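Local coordinates for 2,3-dehydroadipyl-CoA hydratase (Escherichia coli, PDB 4FZW), which catalyses the reversible hydration of 2,3-dehydroadipyl-CoA to 3-hydroxyadipyl-CoA in the bacterial breakdown of phenylacetate, at residues A100-G104 against S183-L187; W88-Q92 against E112-L116. All blocks are in the same frame, centred on the assembly; numbering follows the deposited sequence.

Interaction 1: A100-G104 against S183-L187; sequences AAVNG and SDLTL
In the crotonase fold, the parallel strand 98-102 ends against the start of helix 186-197, and the join is made chiefly by Asn-103 meeting Ser-183 and Thr-186. Strand 119-123 lies between strand 98-102 and strand 180-181 in the sheet, so the contact ties an inner strand to the helix that follows an outer one. The side chains of Asn-103 and Thr-186 approach from opposite directions. Thr-186 OG1 donates to Asn-103 OD1 over 2.8 Å, reaching the oxygen well off the line of its C=O bond (112° at OD1) and tilted 29° from the carbonyl plane. With OG1 of Thr-186 opposite its own carbonyl carbon (chi1 -41°), the hydroxyl faces the amide while the methyl turns to the strand, where CG2 rests 3.7 Å from Val-102 O. Pro-182 O is a second, weak partner of the same hydroxyl. The other half of the amide adds a weak, bent bond, Asn-103 ND2 to Ser-183 O at 3.4 Å. Asparagine suits this buried place because one short, flat group accepts from a side chain and donates to a backbone carbonyl, which together favour one rotation of the amide. A leucine in its place would probably leave the Thr-186 hydroxyl without its main acceptor and Ser-183 O without the amide donor, weakening the hold on the turn before the helix. Farther back along the strand the chemistry becomes apolar. Ala-101 also packs on Val-121 of the neighbouring strand, and its small side chain lets the helix backbone come near: CB of Ala-101 lies 4.3 Å from CA of Leu-187, and equally far from CD1 of that leucine.

Interaction 2: W88-Q92 against E112-L116; sequences WARLQ and ELALL
Leu-116 pushes its branched end between Trp-88 and Leu-91, and this wedge is the tight part of the packing between helices 84-92 and 109-116 of the crotonase fold. The segment axes stay 11.0 Å apart and run at 31° to each other, a spacing that large side chains must bridge. CG of Leu-116 stands anti to its backbone N (chi1 -173°), which carries CD1 across to within 3.7 Å of Trp-88 CE3, near the ring plane at its edge. The same methyl lies 3.8 Å from Leu-91 CB. The six-membered rim of the indole runs on to the backbone of the second helix, with CZ3 of Trp-88 3.8 Å from Leu-113 N, and Leu-113 CA in the ring plane. Leu-91 CD1, one turn along from the tryptophan, covers part of one ring face. Packing is looser at the margins, where Leu-91 CD1 and Leu-113 CD1 are 4.3 Å apart and partly exposed Gln-92 offers Leu-116 little more than its backbone and CB; the glutamine also packs on Leu-224 of a second subunit. On another flank the indole and Glu-112 cross at about a right angle, Trp-88 CH2 meeting the aliphatic CB of Glu-112, 4.2 Å away. Trp-88 NE1 and, weakly, Glu-112 OE1 hydrogen-bond a glycerol, probably from the crystallisation liquor; Glu-112 OE2 accepts from Ala-141 N and Gly-143 N. Between the two segments the contact is thus van der Waals packing, mostly of hydrocarbon, while the polar groups at its border may mark a pocket.

Both interactions are largely buried, but interaction 2 lies nearer the middle of the chain, its centre about 6 Å from the chain centre against about 14 Å for interaction 1. They share a neighbourhood: strand 98-102 follows helix 84-92 in sequence and packs on helix 109-116, with Ala-100 CB 4.1 Å from Ala-114 CA and Val-102 CG2 4.2 Å from Ala-114 CB. At the strand's end, interaction 1 uses a directional amide and hydroxyl to fix a turn. Between helices, interaction 2 relies on aromatic and aliphatic bulk. Beyond their segments, Gln-92 reaches another copy of the protein, whereas Asp-184 and Leu-185 pack on a different protein.

Interaction 1: A100-G104 against S183-L187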
loop_
_atom_site.group_PDB
_atom_site.type_symbol
_atom_site.label_atom_id
_atom_site.label_comp_id
_atom_site.label_asym_id
_atom_site.label_seq_id
_atom_site.Cartn_x
_atom_site.Cartn_y
_atom_site.Cartn_z
ATOM N N ALA B 100 27.197 -1.712 -8.184
ATOM C CA ALA B 100 27.425 -2.069 -9.571
ATOM C C ALA B 100 28.395 -1.051 -10.150
ATOM O O ALA B 100 28.096 0.141 -10.160
ATOM C CB ALA B 100 26.125 -2.044 -10.344
ATOM N N ALA B 101 29.557 -1.510 -10.611
ATOM C CA ALA B 101 30.504 -0.649 -11.313
ATOM C C ALA B 101 30.341 -0.904 -12.786
ATOM O O ALA B 101 30.785 -1.933 -13.292
ATOM C CB ALA B 101 31.916 -0.968 -10.888
ATOM N N VAL B 102 29.689 0.025 -13.471
ATOM C CA VAL B 102 29.333 -0.201 -14.862
ATOM C C VAL B 102 30.255 0.542 -15.830
ATOM O O VAL B 102 30.384 1.753 -15.781
ATOM C CB VAL B 102 27.864 0.170 -15.134
ATOM C CG1 VAL B 102 27.427 -0.274 -16.544
ATOM C CG2 VAL B 102 26.969 -0.427 -14.081
ATOM N N ASN B 103 30.904 -0.225 -16.689
ATOM C CA ASN B 103 31.607 0.302 -17.827
ATOM C C ASN B 103 30.903 -0.218 -19.061
ATOM O O ASN B 103 30.503 -1.373 -19.120
ATOM C CB ASN B 103 33.082 -0.145 -17.851
ATOM C CG ASN B 103 34.005 0.811 -17.121
ATOM O OD1 ASN B 103 33.994 2.023 -17.356
ATOM N ND2 ASN B 103 34.837 0.263 -16.249
ATOM N N GLY B 104 30.776 0.643 -20.059
ATOM C CA GLY B 104 30.184 0.264 -21.323
ATOM C C GLY B 104 28.747 -0.190 -21.155
ATOM O O GLY B 104 28.049 0.251 -20.240
ATOM N N SER B 183 36.421 5.875 -17.639
ATOM C CA SER B 183 36.396 4.438 -17.854
ATOM C C SER B 183 37.519 3.627 -17.199
ATOM O O SER B 183 37.289 2.528 -16.697
ATOM C CB SER B 183 36.361 4.161 -19.353
ATOM O OG SER B 183 35.284 4.879 -19.935
ATOM N N ASP B 184 38.736 4.148 -17.221
ATOM C CA ASP B 184 39.871 3.408 -16.702
ATOM C C ASP B 184 39.919 3.497 -15.186
ATOM O O ASP B 184 40.728 2.815 -14.553
ATOM C CB ASP B 184 41.172 3.913 -17.325
ATOM C CG ASP B 184 41.191 3.767 -18.845
ATOM O OD1 ASP B 184 40.503 2.866 -19.375
ATOM O OD2 ASP B 184 41.895 4.559 -19.505
ATOM N N LEU B 185 39.029 4.313 -14.609
ATOM C CA LEU B 185 38.973 4.507 -13.153
ATOM C C LEU B 185 37.689 4.019 -12.448
ATOM O O LEU B 185 37.621 3.967 -11.221
ATOM C CB LEU B 185 39.195 5.975 -12.836
ATOM C CG LEU B 185 40.636 6.348 -13.130
ATOM C CD1 LEU B 185 40.789 7.864 -13.190
ATOM C CD2 LEU B 185 41.523 5.700 -12.076
ATOM N N THR B 186 36.685 3.683 -13.252
ATOM C CA THR B 186 35.369 3.333 -12.769
ATOM C C THR B 186 35.428 2.255 -11.696
ATOM O O THR B 186 34.994 2.475 -10.574
ATOM C CB THR B 186 34.481 2.779 -13.879
ATOM O OG1 THR B 186 34.658 3.538 -15.084
ATOM C CG2 THR B 186 32.992 2.780 -13.412
ATOM N N LEU B 187 35.968 1.095 -12.065
ATOM C CA LEU B 187 36.078 -0.070 -11.196
ATOM C C LEU B 187 36.880 0.287 -9.959
ATOM O O LEU B 187 36.457 0.040 -8.833
ATOM C CB LEU B 187 36.751 -1.223 -11.962
ATOM C CG LEU B 187 37.021 -2.519 -11.201
ATOM C CD1 LEU B 187 35.772 -2.885 -10.358
ATOM C CD2 LEU B 187 37.428 -3.636 -12.163
#

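Interaction 2: W88-Q92 against E112-L116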
loop_
_atom_site.group_PDB
_atom_site.type_symbol
_atom_site.label_atom_id
_atom_site.label_comp_id
_atom_site.label_asym_id
_atom_site.label_seq_id
_atom_site.Cartn_x
_atom_site.Cartn_y
_atom_site.Cartn_z
ATOM N N TRP B 88 16.480 -14.043 -9.635
ATOM C CA TRP B 88 16.384 -12.588 -9.476
ATOM C C TRP B 88 15.959 -12.184 -8.054
ATOM O O TRP B 88 16.539 -11.263 -7.481
ATOM C CB TRP B 88 15.459 -11.976 -10.546
ATOM C CG TRP B 88 16.092 -11.967 -11.931
ATOM C CD1 TRP B 88 15.937 -12.902 -12.916
ATOM C CD2 TRP B 88 17.002 -10.982 -12.457
ATOM N NE1 TRP B 88 16.680 -12.557 -14.022
ATOM C CE2 TRP B 88 17.341 -11.384 -13.766
ATOM C CE3 TRP B 88 17.556 -9.796 -11.943
ATOM C CZ2 TRP B 88 18.218 -10.642 -14.577
ATOM C CZ3 TRP B 88 18.427 -9.060 -12.753
ATOM C CH2 TRP B 88 18.744 -9.489 -14.054
ATOM N N ALA B 89 14.974 -12.874 -7.470
ATOM C CA ALA B 89 14.528 -12.529 -6.111
ATOM C C ALA B 89 15.559 -12.938 -5.082
ATOM O O ALA B 89 15.666 -12.321 -4.029
ATOM C CB ALA B 89 13.163 -13.144 -5.768
ATOM N N ARG B 90 16.326 -13.981 -5.375
ATOM C CA ARG B 90 17.404 -14.346 -4.462
ATOM C C ARG B 90 18.550 -13.340 -4.525
ATOM O O ARG B 90 19.185 -13.080 -3.509
ATOM C CB ARG B 90 17.898 -15.777 -4.697
ATOM C CG ARG B 90 16.938 -16.837 -4.172
ATOM C CD ARG B 90 17.130 -18.157 -4.876
ATOM N NE ARG B 90 18.323 -18.847 -4.404
ATOM C CZ ARG B 90 18.616 -20.104 -4.709
ATOM N NH1 ARG B 90 17.788 -20.805 -5.478
ATOM N NH2 ARG B 90 19.730 -20.649 -4.245
ATOM N N LEU B 91 18.810 -12.777 -5.708
ATOM C CA LEU B 91 19.817 -11.697 -5.857
ATOM C C LEU B 91 19.451 -10.489 -5.008
ATOM O O LEU B 91 20.280 -9.967 -4.264
ATOM C CB LEU B 91 19.966 -11.226 -7.311
ATOM C CG LEU B 91 20.472 -12.154 -8.411
ATOM C CD1 LEU B 91 20.446 -11.410 -9.735
ATOM C CD2 LEU B 91 21.866 -12.662 -8.093
ATOM N N GLN B 92 18.196 -10.063 -5.140
ATOM C CA GLN B 92 17.666 -8.923 -4.414
ATOM C C GLN B 92 17.615 -9.134 -2.906
ATOM O O GLN B 92 17.547 -8.179 -2.152
ATOM C CB GLN B 92 16.263 -8.586 -4.915
ATOM C CG GLN B 92 15.434 -7.850 -3.878
ATOM C CD GLN B 92 14.125 -7.372 -4.420
ATOM O OE1 GLN B 92 14.015 -6.226 -4.888
ATOM N NE2 GLN B 92 13.102 -8.244 -4.361
ATOM N N GLU B 112 18.922 -4.101 -15.867
ATOM C CA GLU B 112 18.121 -4.649 -14.762
ATOM C C GLU B 112 18.970 -5.099 -13.598
ATOM O O GLU B 112 18.640 -4.814 -12.458
ATOM C CB GLU B 112 17.193 -5.779 -15.239
ATOM C CG GLU B 112 16.026 -5.215 -16.005
ATOM C CD GLU B 112 15.251 -6.236 -16.759
ATOM O OE1 GLU B 112 15.836 -7.258 -17.184
ATOM O OE2 GLU B 112 14.034 -6.003 -16.934
ATOM N N LEU B 113 20.077 -5.777 -13.896
ATOM C CA LEU B 113 21.055 -6.135 -12.868
ATOM C C LEU B 113 21.505 -4.901 -12.100
ATOM O O LEU B 113 21.399 -4.854 -10.884
ATOM C CB LEU B 113 22.254 -6.854 -13.485
ATOM C CG LEU B 113 23.369 -7.318 -12.535
ATOM C CD1 LEU B 113 22.784 -8.270 -11.445
ATOM C CD2 LEU B 113 24.540 -7.986 -13.282
ATOM N N ALA B 114 21.981 -3.889 -12.821
ATOM C CA ALA B 114 22.487 -2.658 -12.200
ATOM C C ALA B 114 21.432 -1.926 -11.340
ATOM O O ALA B 114 21.700 -1.537 -10.205
ATOM C CB ALA B 114 23.076 -1.746 -13.265
ATOM N N LEU B 115 20.234 -1.770 -11.888
ATOM C CA LEU B 115 19.094 -1.280 -11.130
ATOM C C LEU B 115 18.901 -2.096 -9.852
ATOM O O LEU B 115 18.523 -1.553 -8.813
ATOM C CB LEU B 115 17.823 -1.344 -11.979
ATOM C CG LEU B 115 17.743 -0.385 -13.170
ATOM C CD1 LEU B 115 16.740 -0.856 -14.218
ATOM C CD2 LEU B 115 17.418 1.024 -12.692
ATOM N N LEU B 116 19.168 -3.395 -9.929
ATOM C CA LEU B 116 19.006 -4.265 -8.769
ATOM C C LEU B 116 19.971 -3.895 -7.644
ATOM O O LEU B 116 19.687 -4.138 -6.463
ATOM C CB LEU B 116 19.149 -5.741 -9.161
ATOM C CG LEU B 116 18.859 -6.830 -8.117
ATOM C CD1 LEU B 116 18.259 -8.108 -8.755
ATOM C CD2 LEU B 116 20.127 -7.156 -7.307
#